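Local coordinates for protein beta-Lactamase/D-Alanine Carboxypeptidase (Pseudomonas syringae pv. tomato, PDB 5EVI) that probably hydrolyses beta-lactam antibiotics to substituted beta-amino acids, acting as a class C (AmpC) beta-lactamase, at residues D102-K107 with W142-L147; T259-F264 with E305-A310; Y278-H283 with Q311-V316; V286-N291 with P348-V353. All coordinates share one frame; numbering follows the deposited sequence.

Contact 1. Residues D102-K107 with W142-L147; sequences DTRLGK and WQPEYL
The guanidinium of Arg104 carries the side-chain amide of Gln143 on one face and has the Trp142 carbonyl at its edge. Guanidinium and amide are stacked, with their planes 16° apart. Gln143 NE2 lies 3.1 Å from Arg104 NE, but both are donors and do not bond. At the edge, Arg104 NH1 makes a straight but weak hydrogen bond of 3.5 Å to Trp142 O. The Trp142 indole has a neighbour toward the rim of each face. On one, Leu105 CD1 makes a CH-pi contact, 4.0 Å from the six-membered ring centroid. On the other lies Pro144 N, from its own segment. Leu105 has CG anti to the backbone N (chi1 -166°), which sends CD1 over the ring. A water accepts from Leu105 N at 3.2 Å and also lies 3.2 Å from Trp142 O. Trp142 NE1 is bonded to Gly120 O. The contact joins two loops of the helical region. Thr103 OG1 accepts from Gly106 N, an ST motif that opens the turn carrying Arg104 and Leu105.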
loop_
_atom_site.group_PDB
_atom_site.type_symbol
_atom_site.label_atom_id
_atom_site.label_comp_id
_atom_site.label_asym_id
_atom_site.label_seq_id
_atom_site.Cartn_x
_atom_site.Cartn_y
_atom_site.Cartn_z
ATOM N N ASP C 102 26.038 -3.458 14.945
ATOM C CA ASP C 102 26.299 -4.650 15.780
ATOM C C ASP C 102 25.032 -5.411 16.220
ATOM O O ASP C 102 24.981 -5.938 17.338
ATOM C CB ASP C 102 27.148 -4.288 17.015
ATOM C CG ASP C 102 28.343 -3.409 16.677
ATOM O OD1 ASP C 102 29.040 -3.698 15.683
ATOM O OD2 ASP C 102 28.584 -2.428 17.412
ATOM N N THR C 103 24.025 -5.478 15.340
ATOM C CA THR C 103 22.782 -6.218 15.612
ATOM C C THR C 103 22.494 -7.248 14.519
ATOM O O THR C 103 22.988 -7.137 13.393
ATOM C CB THR C 103 21.555 -5.281 15.724
ATOM O OG1 THR C 103 21.333 -4.623 14.470
ATOM C CG2 THR C 103 21.759 -4.235 16.822
ATOM N N ARG C 104 21.659 -8.222 14.867
ATOM C CA ARG C 104 21.265 -9.306 13.966
ATOM C C ARG C 104 20.486 -8.735 12.773
ATOM O O ARG C 104 20.743 -9.095 11.618
ATOM C CB ARG C 104 20.399 -10.343 14.710
ATOM C CG ARG C 104 21.097 -11.046 15.880
ATOM C CD ARG C 104 20.121 -11.789 16.792
ATOM N NE ARG C 104 20.683 -11.974 18.137
ATOM C CZ ARG C 104 20.231 -11.436 19.279
ATOM N NH1 ARG C 104 19.152 -10.657 19.324
ATOM N NH2 ARG C 104 20.872 -11.701 20.417
ATOM N N LEU C 105 19.547 -7.836 13.070
ATOM C CA LEU C 105 18.756 -7.155 12.018
ATOM C C LEU C 105 19.619 -6.233 11.151
ATOM O O LEU C 105 19.372 -6.090 9.950
ATOM C CB LEU C 105 17.600 -6.362 12.642
ATOM C CG LEU C 105 16.482 -5.859 11.716
ATOM C CD1 LEU C 105 15.930 -6.935 10.786
ATOM C CD2 LEU C 105 15.366 -5.313 12.588
ATOM N N GLY C 106 20.636 -5.629 11.770
ATOM C CA GLY C 106 21.570 -4.745 11.091
ATOM C C GLY C 106 22.348 -5.373 9.954
ATOM O O GLY C 106 22.709 -4.666 9.010
ATOM N N LYS C 107 22.601 -6.685 10.038
ATOM C CA LYS C 107 23.338 -7.409 8.995
ATOM C C LYS C 107 22.502 -7.648 7.713
ATOM O O LYS C 107 23.058 -7.980 6.666
ATOM C CB LYS C 107 23.844 -8.757 9.550
ATOM C CG LYS C 107 24.956 -9.420 8.741
ATOM C CD LYS C 107 25.414 -10.714 9.413
ATOM C CE LYS C 107 25.906 -11.768 8.429
ATOM N NZ LYS C 107 25.784 -13.132 9.019
ATOM N N TRP C 142 15.959 -8.151 18.441
ATOM C CA TRP C 142 15.239 -9.052 17.528
ATOM C C TRP C 142 16.084 -10.237 17.059
ATOM O O TRP C 142 17.174 -10.043 16.541
ATOM C CB TRP C 142 14.767 -8.257 16.305
ATOM C CG TRP C 142 14.106 -9.062 15.227
ATOM C CD1 TRP C 142 12.796 -9.403 15.159
ATOM C CD2 TRP C 142 14.728 -9.614 14.058
ATOM N NE1 TRP C 142 12.552 -10.137 14.027
ATOM C CE2 TRP C 142 13.718 -10.280 13.327
ATOM C CE3 TRP C 142 16.040 -9.615 13.560
ATOM C CZ2 TRP C 142 13.967 -10.934 12.118
ATOM C CZ3 TRP C 142 16.292 -10.260 12.359
ATOM C CH2 TRP C 142 15.250 -10.909 11.640
ATOM N N GLN C 143 15.554 -11.446 17.241
ATOM C CA GLN C 143 16.147 -12.686 16.733
ATOM C C GLN C 143 15.348 -13.168 15.522
ATOM O O GLN C 143 14.121 -13.205 15.605
ATOM C CB GLN C 143 16.076 -13.772 17.815
ATOM C CG GLN C 143 17.217 -13.718 18.817
ATOM C CD GLN C 143 18.470 -14.473 18.374
ATOM O OE1 GLN C 143 18.563 -14.967 17.245
ATOM N NE2 GLN C 143 19.445 -14.572 19.279
ATOM N N PRO C 144 16.020 -13.591 14.428
ATOM C CA PRO C 144 15.261 -14.175 13.312
ATOM C C PRO C 144 14.825 -15.613 13.589
ATOM O O PRO C 144 15.530 -16.350 14.291
ATOM C CB PRO C 144 16.276 -14.185 12.174
ATOM C CG PRO C 144 17.583 -14.386 12.856
ATOM C CD PRO C 144 17.475 -13.678 14.185
ATOM N N GLU C 145 13.687 -15.993 13.017
ATOM C CA GLU C 145 13.228 -17.383 12.974
ATOM C C GLU C 145 13.682 -18.128 11.709
ATOM O O GLU C 145 13.824 -19.363 11.735
ATOM C CB GLU C 145 11.707 -17.442 13.058
ATOM C CG GLU C 145 11.152 -17.048 14.432
ATOM C CD GLU C 145 9.885 -17.797 14.821
ATOM O OE1 GLU C 145 9.649 -18.929 14.334
ATOM O OE2 GLU C 145 9.123 -17.250 15.642
ATOM N N TYR C 146 13.861 -17.391 10.612
ATOM C CA TYR C 146 14.397 -17.954 9.357
ATOM C C TYR C 146 15.416 -17.041 8.666
ATOM O O TYR C 146 15.541 -15.860 8.992
ATOM C CB TYR C 146 13.254 -18.302 8.402
ATOM C CG TYR C 146 12.308 -17.145 8.077
ATOM C CD1 TYR C 146 12.604 -16.231 7.064
ATOM C CD2 TYR C 146 11.100 -16.999 8.758
ATOM C CE1 TYR C 146 11.728 -15.199 6.738
ATOM C CE2 TYR C 146 10.226 -15.964 8.451
ATOM C CZ TYR C 146 10.538 -15.071 7.442
ATOM O OH TYR C 146 9.671 -14.053 7.131
ATOM N N LEU C 147 16.161 -17.614 7.720
ATOM C CA LEU C 147 17.205 -16.879 7.011
ATOM C C LEU C 147 16.577 -15.976 5.947
ATOM O O LEU C 147 15.569 -16.365 5.335
ATOM C CB LEU C 147 18.222 -17.839 6.383
ATOM C CG LEU C 147 18.954 -18.769 7.365
ATOM C CD1 LEU C 147 19.855 -19.735 6.604
ATOM C CD2 LEU C 147 19.755 -17.945 8.371
HETATM O O HOH W 1 18.497 -7.179 16.042
#

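Contact 2. Residues T259-F264 with E305-A310; sequences TRIGYF and EPPLAA
With chi1 at -72°, Ile261 turns its CG2 branch anti to the backbone N and sets it against the ring of Pro307. Ile261 CG2 lies 3.2 Å from Pro307 CB, tighter than usual van der Waals contact. The Tyr263 ring comes to Pro307 obliquely, with CE1 3.7 Å from Pro307 CG. Ile261 CG2 lies over one face of the same ring, toward its rim. The backbone supplies the polar part. Gly262 and Leu308 form an antiparallel hydrogen-bonded pair. Gly262 N to Leu308 O and Leu308 N to Gly262 O both measure 2.7 Å. Each donor lies in the plane of the carbonyl that receives it. Toward Arg260 and Ala310 the direct bonds give way to a water and a CA-H...O contact. Ala310 CA lies 3.5 Å from Arg260 O, and the water is 2.9 Å from Arg260 O and 2.8 Å from Ala309 O. In the other direction Tyr263 pairs on with Ile304. Tyr263 and Phe264 form a classic beta bulge opposite Gln271 of the next strand. The arrangement is an antiparallel pairing of strands 262-266 and 299-308, at one end of their shared run in a six-stranded sheet.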
loop_
_atom_site.group_PDB
_atom_site.type_symbol
_atom_site.label_atom_id
_atom_site.label_comp_id
_atom_site.label_asym_id
_atom_site.label_seq_id
_atom_site.Cartn_x
_atom_site.Cartn_y
_atom_site.Cartn_z
ATOM N N THR C 259 9.763 0.070 -7.355
ATOM C CA THR C 259 8.884 -0.562 -6.364
ATOM C C THR C 259 8.214 -1.805 -6.944
ATOM O O THR C 259 7.772 -2.638 -6.175
ATOM C CB THR C 259 7.763 0.366 -5.841
ATOM O OG1 THR C 259 6.901 0.721 -6.927
ATOM C CG2 THR C 259 8.321 1.661 -5.187
ATOM N N ARG C 260 8.125 -1.921 -8.283
ATOM C CA ARG C 260 7.499 -3.087 -8.955
ATOM C C ARG C 260 8.475 -4.109 -9.551
ATOM O O ARG C 260 8.086 -4.942 -10.373
ATOM C CB ARG C 260 6.496 -2.604 -10.012
ATOM C CG ARG C 260 5.514 -1.583 -9.462
ATOM C CD ARG C 260 4.387 -1.205 -10.425
ATOM N NE ARG C 260 4.812 -0.752 -11.758
ATOM C CZ ARG C 260 5.275 0.465 -12.083
ATOM N NH1 ARG C 260 5.394 1.453 -11.191
ATOM N NH2 ARG C 260 5.621 0.706 -13.356
ATOM N N ILE C 261 9.735 -4.052 -9.115
ATOM C CA ILE C 261 10.696 -5.135 -9.322
ATOM C C ILE C 261 10.276 -6.344 -8.458
ATOM O O ILE C 261 9.999 -6.198 -7.258
ATOM C CB ILE C 261 12.132 -4.661 -8.977
ATOM C CG1 ILE C 261 12.619 -3.682 -10.067
ATOM C CG2 ILE C 261 13.077 -5.844 -8.800
ATOM C CD1 ILE C 261 13.885 -2.910 -9.731
ATOM N N GLY C 262 10.240 -7.526 -9.073
ATOM C CA GLY C 262 9.810 -8.758 -8.408
ATOM C C GLY C 262 10.972 -9.437 -7.702
ATOM O O GLY C 262 11.943 -9.829 -8.358
ATOM N N TYR C 263 10.862 -9.581 -6.382
ATOM C CA TYR C 263 11.914 -10.160 -5.551
ATOM C C TYR C 263 11.732 -11.647 -5.191
ATOM O O TYR C 263 12.729 -12.357 -5.099
ATOM C CB TYR C 263 12.100 -9.354 -4.259
ATOM C CG TYR C 263 12.751 -8.015 -4.463
ATOM C CD1 TYR C 263 14.137 -7.901 -4.569
ATOM C CD2 TYR C 263 11.988 -6.852 -4.555
ATOM C CE1 TYR C 263 14.740 -6.664 -4.771
ATOM C CE2 TYR C 263 12.590 -5.607 -4.766
ATOM C CZ TYR C 263 13.963 -5.518 -4.860
ATOM O OH TYR C 263 14.568 -4.286 -5.064
ATOM N N PHE C 264 10.493 -12.099 -4.954
ATOM C CA PHE C 264 10.216 -13.470 -4.500
ATOM C C PHE C 264 8.975 -14.078 -5.118
ATOM O O PHE C 264 7.977 -13.386 -5.313
ATOM C CB PHE C 264 10.028 -13.502 -2.974
ATOM C CG PHE C 264 11.222 -13.019 -2.228
ATOM C CD1 PHE C 264 12.294 -13.886 -1.990
ATOM C CD2 PHE C 264 11.329 -11.695 -1.834
ATOM C CE1 PHE C 264 13.440 -13.444 -1.347
ATOM C CE2 PHE C 264 12.468 -11.250 -1.167
ATOM C CZ PHE C 264 13.526 -12.133 -0.926
ATOM N N GLU C 305 16.510 -14.330 -8.499
ATOM C CA GLU C 305 17.851 -13.742 -8.637
ATOM C C GLU C 305 18.350 -13.851 -10.084
ATOM O O GLU C 305 18.541 -14.964 -10.574
ATOM C CB GLU C 305 18.831 -14.436 -7.689
ATOM C CG GLU C 305 18.688 -13.992 -6.240
ATOM C CD GLU C 305 19.235 -15.005 -5.243
ATOM O OE1 GLU C 305 18.661 -15.119 -4.148
ATOM O OE2 GLU C 305 20.226 -15.696 -5.546
ATOM N N PRO C 306 18.545 -12.709 -10.780
ATOM C CA PRO C 306 18.344 -11.324 -10.324
ATOM C C PRO C 306 16.852 -10.964 -10.225
ATOM O O PRO C 306 16.056 -11.550 -10.948
ATOM C CB PRO C 306 19.029 -10.480 -11.422
ATOM C CG PRO C 306 19.661 -11.455 -12.362
ATOM C CD PRO C 306 18.915 -12.736 -12.206
ATOM N N PRO C 307 16.482 -10.003 -9.348
ATOM C CA PRO C 307 15.074 -9.596 -9.250
ATOM C C PRO C 307 14.450 -9.318 -10.616
ATOM O O PRO C 307 15.122 -8.811 -11.518
ATOM C CB PRO C 307 15.139 -8.323 -8.411
ATOM C CG PRO C 307 16.319 -8.523 -7.535
ATOM C CD PRO C 307 17.319 -9.262 -8.384
ATOM N N LEU C 308 13.184 -9.685 -10.760
ATOM C CA LEU C 308 12.487 -9.571 -12.026
ATOM C C LEU C 308 12.186 -8.109 -12.277
ATOM O O LEU C 308 11.529 -7.462 -11.443
ATOM C CB LEU C 308 11.186 -10.375 -11.969
ATOM C CG LEU C 308 10.334 -10.479 -13.228
ATOM C CD1 LEU C 308 11.144 -11.032 -14.402
ATOM C CD2 LEU C 308 9.119 -11.349 -12.944
ATOM N N ALA C 309 12.663 -7.593 -13.407
ATOM C CA ALA C 309 12.314 -6.249 -13.882
ATOM C C ALA C 309 10.807 -6.022 -13.799
ATOM O O ALA C 309 10.034 -6.982 -13.846
ATOM C CB ALA C 309 12.779 -6.057 -15.326
ATOM N N ALA C 310 10.392 -4.759 -13.693
ATOM C CA ALA C 310 8.963 -4.416 -13.697
ATOM C C ALA C 310 8.279 -5.081 -14.890
ATOM O O ALA C 310 8.794 -5.000 -16.021
ATOM C CB ALA C 310 8.764 -2.909 -13.755
HETATM O O HOH W 2 8.529 -7.610 -11.529
#

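Contact 3. Residues Y278-H283 with Q311-V316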
loop_
_atom_site.group_PDB
_atom_site.type_symbol
_atom_site.label_atom_id
_atom_site.label_comp_id
_atom_site.label_asym_id
_atom_site.label_seq_id
_atom_site.Cartn_x
_atom_site.Cartn_y
_atom_site.Cartn_z
ATOM N N TYR C 278 0.825 -10.589 -10.003
ATOM C CA TYR C 278 0.385 -11.871 -10.565
ATOM C C TYR C 278 0.596 -11.839 -12.085
ATOM O O TYR C 278 0.103 -10.943 -12.751
ATOM C CB TYR C 278 -1.088 -12.132 -10.205
ATOM C CG TYR C 278 -1.368 -12.132 -8.717
ATOM C CD1 TYR C 278 -1.329 -13.312 -7.984
ATOM C CD2 TYR C 278 -1.637 -10.943 -8.029
ATOM C CE1 TYR C 278 -1.563 -13.329 -6.619
ATOM C CE2 TYR C 278 -1.862 -10.942 -6.661
ATOM C CZ TYR C 278 -1.825 -12.139 -5.955
ATOM O OH TYR C 278 -2.045 -12.153 -4.596
ATOM N N PRO C 279 1.346 -12.806 -12.643
ATOM C CA PRO C 279 1.604 -12.769 -14.086
ATOM C C PRO C 279 0.447 -13.339 -14.898
ATOM O O PRO C 279 -0.418 -14.009 -14.352
ATOM C CB PRO C 279 2.822 -13.681 -14.226
ATOM C CG PRO C 279 2.584 -14.711 -13.204
ATOM C CD PRO C 279 2.029 -13.953 -12.018
ATOM N N THR C 280 0.462 -13.089 -16.206
ATOM C CA THR C 280 -0.500 -13.702 -17.105
ATOM C C THR C 280 -0.247 -15.210 -17.225
ATOM O O THR C 280 0.850 -15.697 -16.915
ATOM C CB THR C 280 -0.487 -13.076 -18.522
ATOM O OG1 THR C 280 0.857 -12.869 -18.961
ATOM C CG2 THR C 280 -1.259 -11.764 -18.550
ATOM N N PRO C 281 -1.272 -15.972 -17.634
ATOM C CA PRO C 281 -2.690 -15.610 -17.690
ATOM C C PRO C 281 -3.259 -15.283 -16.308
ATOM O O PRO C 281 -3.047 -16.045 -15.361
ATOM C CB PRO C 281 -3.339 -16.874 -18.261
ATOM C CG PRO C 281 -2.293 -17.434 -19.154
ATOM C CD PRO C 281 -0.986 -17.171 -18.449
ATOM N N ILE C 282 -3.949 -14.148 -16.204
ATOM C CA ILE C 282 -4.518 -13.677 -14.932
ATOM C C ILE C 282 -5.904 -14.284 -14.719
ATOM O O ILE C 282 -6.778 -14.138 -15.579
ATOM C CB ILE C 282 -4.593 -12.131 -14.896
ATOM C CG1 ILE C 282 -3.174 -11.555 -14.795
ATOM C CG2 ILE C 282 -5.472 -11.646 -13.737
ATOM C CD1 ILE C 282 -2.977 -10.252 -15.534
ATOM N N HIS C 283 -6.096 -14.921 -13.556
ATOM C CA HIS C 283 -7.311 -15.684 -13.228
ATOM C C HIS C 283 -7.792 -15.302 -11.833
ATOM O O HIS C 283 -6.981 -15.178 -10.922
ATOM C CB HIS C 283 -7.016 -17.193 -13.235
ATOM C CG HIS C 283 -7.110 -17.830 -14.586
ATOM N ND1 HIS C 283 -6.008 -18.302 -15.263
ATOM C CD2 HIS C 283 -8.176 -18.071 -15.390
ATOM C CE1 HIS C 283 -6.388 -18.815 -16.420
ATOM N NE2 HIS C 283 -7.698 -18.685 -16.523
ATOM N N GLN C 311 7.139 -5.724 -14.618
ATOM C CA GLN C 311 6.372 -6.499 -15.610
ATOM C C GLN C 311 5.118 -5.756 -16.098
ATOM O O GLN C 311 4.091 -5.766 -15.405
ATOM C CB GLN C 311 5.937 -7.828 -14.989
ATOM C CG GLN C 311 7.091 -8.696 -14.503
ATOM C CD GLN C 311 7.868 -9.316 -15.646
ATOM O OE1 GLN C 311 9.064 -9.091 -15.792
ATOM N NE2 GLN C 311 7.180 -10.091 -16.470
ATOM N N PRO C 312 5.178 -5.148 -17.308
ATOM C CA PRO C 312 4.003 -4.401 -17.814
ATOM C C PRO C 312 2.681 -5.177 -17.878
ATOM O O PRO C 312 1.594 -4.565 -17.819
ATOM C CB PRO C 312 4.439 -3.978 -19.232
ATOM C CG PRO C 312 5.912 -3.973 -19.214
ATOM C CD PRO C 312 6.342 -5.015 -18.213
ATOM N N THR C 313 2.780 -6.502 -17.998
ATOM C CA THR C 313 1.659 -7.414 -18.240
ATOM C C THR C 313 0.972 -7.911 -16.960
ATOM O O THR C 313 -0.185 -8.294 -16.984
ATOM C CB THR C 313 2.180 -8.623 -19.066
ATOM O OG1 THR C 313 2.699 -8.142 -20.304
ATOM C CG2 THR C 313 1.085 -9.628 -19.368
ATOM N N ALA C 314 1.678 -7.860 -15.836
ATOM C CA ALA C 314 1.202 -8.447 -14.602
ATOM C C ALA C 314 0.065 -7.637 -13.947
ATOM O O ALA C 314 0.018 -6.409 -14.066
ATOM C CB ALA C 314 2.358 -8.591 -13.643
ATOM N N TRP C 315 -0.859 -8.342 -13.301
ATOM C CA TRP C 315 -1.820 -7.730 -12.367
ATOM C C TRP C 315 -1.097 -7.327 -11.080
ATOM O O TRP C 315 -0.786 -8.171 -10.236
ATOM C CB TRP C 315 -2.955 -8.716 -12.011
ATOM C CG TRP C 315 -4.028 -8.173 -11.066
ATOM C CD1 TRP C 315 -3.902 -7.864 -9.745
ATOM C CD2 TRP C 315 -5.412 -7.950 -11.394
ATOM N NE1 TRP C 315 -5.119 -7.420 -9.241
ATOM C CE2 TRP C 315 -6.048 -7.466 -10.237
ATOM C CE3 TRP C 315 -6.163 -8.106 -12.558
ATOM C CZ2 TRP C 315 -7.403 -7.149 -10.210
ATOM C CZ3 TRP C 315 -7.496 -7.773 -12.537
ATOM C CH2 TRP C 315 -8.102 -7.296 -11.369
ATOM N N VAL C 316 -0.869 -6.026 -10.925
ATOM C CA VAL C 316 -0.227 -5.476 -9.761
ATOM C C VAL C 316 -1.302 -4.876 -8.850
ATOM O O VAL C 316 -2.196 -4.139 -9.321
ATOM C CB VAL C 316 0.800 -4.401 -10.159
ATOM C CG1 VAL C 316 1.640 -4.044 -8.936
ATOM C CG2 VAL C 316 1.687 -4.868 -11.321
#
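Tyr278 and Trp315 form an antiparallel hydrogen-bonded pair, with their CA atoms 5.0 Å apart. Tyr278 N donates to Trp315 O at 2.9 Å, tilted 34° from the carbonyl plane. Trp315 N donates back to Tyr278 O at 2.8 Å, and this bond lies in the carbonyl plane. Just before the pair, a type I turn from Gln311 to Ala314 brings the chain round. On the other side, the chain from Pro279 to Ile282 bends back over the pair through a cis peptide before Pro281. The side chains of Tyr278 and Trp315 leave the same face and cross obliquely. The CD2 edge of the phenol ring lies near Trp315 O. Ile282 meets Trp315 at about a right angle. Its chi1 of -70° puts CG2 anti to the backbone N, 3.8 Å from Trp315 CE3. CD1, at the end of the CG1 branch, reaches the backbone, 3.6 Å from Trp315 N and 3.7 Å from Thr313 O. That carbonyl oxygen is buried and finds no polar partner. Nearer the surface, the methyls of Thr280 and Thr313 press together, CG2 to CG2 at a tight 3.3 Å. The indole NE1 is bonded to Tyr328 OH. Strand 315-316 thus closes one edge of the six-stranded sheet through strand 276-278. It leads directly toward the Lys-Thr-Gly motif characteristic of serine beta-lactamases.

Contact 4. Residues V286-N291 with P348-V353; sequences VLLAGN and PNEERV
Asn291 packs its side chain against Val353 from the base outward. Its CB lies 4.0 Å from Val353 CG2, and CG comes slightly closer to the same methyl. OD1 approaches that methyl to 3.6 Å and takes its hydrogen bond from Asn317 ND2. ND2 is held weakly by a water that also meets Asn349 ND2. The torsion chi1 of -64° places CG beside the backbone N, on the side where Val353 stands. The other methyl of Val353, CG1, rests 3.6 Å from Leu287 CB, so the valine bridges two residues of the facing segment. The carbonyl of Asn291 accepts one bond across the contact. Asn349 ND2 donates to Asn291 O at 3.2 Å, from above the carbonyl plane rather than on a lone pair. Beside it, Leu288 CD2 covers the backbone of Glu350. The carboxylate of Glu350 bends back toward the helix end, and OE1 sits 3.2 Å from Leu288 O. Both are acceptors, which may raise the proton affinity of this acid. The segments of the two helices run roughly antiparallel, at 149°, with axes 9.3 Å apart. Leu287 also packs on Tyr278 of strand 276-278 and on Tyr357 further along helix 349-361. Pro348 and Glu351 of the same segment as Val353 touch helix 11-27.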
loop_
_atom_site.group_PDB
_atom_site.type_symbol
_atom_site.label_atom_id
_atom_site.label_comp_id
_atom_site.label_asym_id
_atom_site.label_seq_id
_atom_site.Cartn_x
_atom_site.Cartn_y
_atom_site.Cartn_z
ATOM N N VAL C 286 -6.688 -17.214 -8.492
ATOM C CA VAL C 286 -5.314 -16.926 -8.044
ATOM C C VAL C 286 -5.244 -15.582 -7.276
ATOM O O VAL C 286 -4.538 -15.473 -6.264
ATOM C CB VAL C 286 -4.344 -16.931 -9.249
ATOM C CG1 VAL C 286 -2.943 -16.513 -8.833
ATOM C CG2 VAL C 286 -4.335 -18.308 -9.909
ATOM N N LEU C 287 -5.975 -14.574 -7.760
ATOM C CA LEU C 287 -6.075 -13.283 -7.045
ATOM C C LEU C 287 -6.850 -13.418 -5.713
ATOM O O LEU C 287 -6.522 -12.749 -4.734
ATOM C CB LEU C 287 -6.711 -12.197 -7.917
ATOM C CG LEU C 287 -6.208 -11.950 -9.350
ATOM C CD1 LEU C 287 -6.950 -10.750 -9.931
ATOM C CD2 LEU C 287 -4.700 -11.765 -9.449
ATOM N N LEU C 288 -7.857 -14.295 -5.677
ATOM C CA LEU C 288 -8.615 -14.565 -4.450
ATOM C C LEU C 288 -7.737 -15.223 -3.380
ATOM O O LEU C 288 -7.700 -14.786 -2.221
ATOM C CB LEU C 288 -9.820 -15.470 -4.747
ATOM C CG LEU C 288 -10.941 -14.845 -5.598
ATOM C CD1 LEU C 288 -12.028 -15.873 -5.887
ATOM C CD2 LEU C 288 -11.514 -13.605 -4.932
ATOM N N ALA C 289 -7.034 -16.272 -3.788
ATOM C CA ALA C 289 -6.147 -17.005 -2.868
ATOM C C ALA C 289 -5.012 -16.114 -2.400
ATOM O O ALA C 289 -4.643 -16.114 -1.213
ATOM C CB ALA C 289 -5.582 -18.237 -3.544
ATOM N N GLY C 290 -4.447 -15.376 -3.348
ATOM C CA GLY C 290 -3.352 -14.483 -3.087
ATOM C C GLY C 290 -3.660 -13.373 -2.095
ATOM O O GLY C 290 -2.775 -12.982 -1.337
ATOM N N ASN C 291 -4.900 -12.869 -2.111
ATOM C CA ASN C 291 -5.381 -11.858 -1.158
ATOM C C ASN C 291 -6.244 -12.454 -0.019
ATOM O O ASN C 291 -7.135 -11.786 0.505
ATOM C CB ASN C 291 -6.184 -10.781 -1.908
ATOM C CG ASN C 291 -5.341 -10.000 -2.887
ATOM O OD1 ASN C 291 -5.462 -10.158 -4.104
ATOM N ND2 ASN C 291 -4.490 -9.140 -2.364
ATOM N N PRO C 348 -14.533 -7.924 3.372
ATOM C CA PRO C 348 -13.511 -8.906 2.989
ATOM C C PRO C 348 -12.776 -8.650 1.672
ATOM O O PRO C 348 -13.347 -8.143 0.698
ATOM C CB PRO C 348 -14.293 -10.223 2.938
ATOM C CG PRO C 348 -15.344 -10.027 3.957
ATOM C CD PRO C 348 -15.780 -8.603 3.742
ATOM N N ASN C 349 -11.486 -8.977 1.687
ATOM C CA ASN C 349 -10.616 -8.797 0.525
ATOM C C ASN C 349 -11.172 -9.452 -0.742
ATOM O O ASN C 349 -11.058 -8.897 -1.831
ATOM C CB ASN C 349 -9.231 -9.364 0.818
ATOM C CG ASN C 349 -8.521 -8.639 1.947
ATOM O OD1 ASN C 349 -9.076 -7.732 2.589
ATOM N ND2 ASN C 349 -7.287 -9.039 2.204
ATOM N N GLU C 350 -11.808 -10.609 -0.571
ATOM C CA GLU C 350 -12.321 -11.388 -1.690
ATOM C C GLU C 350 -13.355 -10.589 -2.503
ATOM O O GLU C 350 -13.305 -10.591 -3.720
ATOM C CB GLU C 350 -12.929 -12.737 -1.233
ATOM C CG GLU C 350 -12.317 -13.472 -0.026
ATOM C CD GLU C 350 -10.809 -13.662 -0.050
ATOM O OE1 GLU C 350 -10.112 -13.073 -0.914
ATOM O OE2 GLU C 350 -10.320 -14.423 0.827
ATOM N N GLU C 351 -14.253 -9.877 -1.817
ATOM C CA GLU C 351 -15.267 -9.050 -2.494
ATOM C C GLU C 351 -14.630 -7.895 -3.273
ATOM O O GLU C 351 -15.084 -7.540 -4.366
ATOM C CB GLU C 351 -16.246 -8.470 -1.475
ATOM C CG GLU C 351 -17.021 -9.512 -0.677
ATOM C CD GLU C 351 -18.332 -9.921 -1.321
ATOM O OE1 GLU C 351 -18.520 -11.138 -1.542
ATOM O OE2 GLU C 351 -19.174 -9.037 -1.593
ATOM N N ARG C 352 -13.588 -7.312 -2.674
ATOM C CA ARG C 352 -12.872 -6.178 -3.256
ATOM C C ARG C 352 -12.221 -6.603 -4.553
ATOM O O ARG C 352 -12.266 -5.872 -5.543
ATOM C CB ARG C 352 -11.748 -5.677 -2.346
ATOM C CG ARG C 352 -12.179 -5.318 -0.958
ATOM C CD ARG C 352 -11.059 -4.714 -0.142
ATOM N NE ARG C 352 -11.363 -4.838 1.276
ATOM C CZ ARG C 352 -10.610 -4.362 2.270
ATOM N NH1 ARG C 352 -9.518 -3.660 2.020
ATOM N NH2 ARG C 352 -10.983 -4.575 3.536
ATOM N N VAL C 353 -11.548 -7.762 -4.507
ATOM C CA VAL C 353 -10.897 -8.325 -5.689
ATOM C C VAL C 353 -11.947 -8.666 -6.769
ATOM O O VAL C 353 -11.775 -8.350 -7.953
ATOM C CB VAL C 353 -9.997 -9.555 -5.345
ATOM C CG1 VAL C 353 -9.383 -10.147 -6.605
ATOM C CG2 VAL C 353 -8.869 -9.172 -4.378
HETATM O O HOH W 3 -5.003 -9.465 0.944
#

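Contact 1 comes first along the chain and closes before the others open. Contacts 2, 3 and 4 interleave, so their segments alternate between residues 259 and 353. Contacts 2 and 3 belong to the same six-stranded antiparallel sheet, with centres about 14 Å apart. Segment 305-310 runs straight into 311-316, linking an inner strand to the edge strand. Contact 4 has its centre about 15 Å from that of contact 3. Helix 284-290 lies between the sheet, through Tyr278 and Trp315, and helix 349-361. Contact 1 lies about 23 Å from contact 2, centre to centre, in loops beside helix 132-141. Its second segment leads into strand 151-152, the other edge of the sheet.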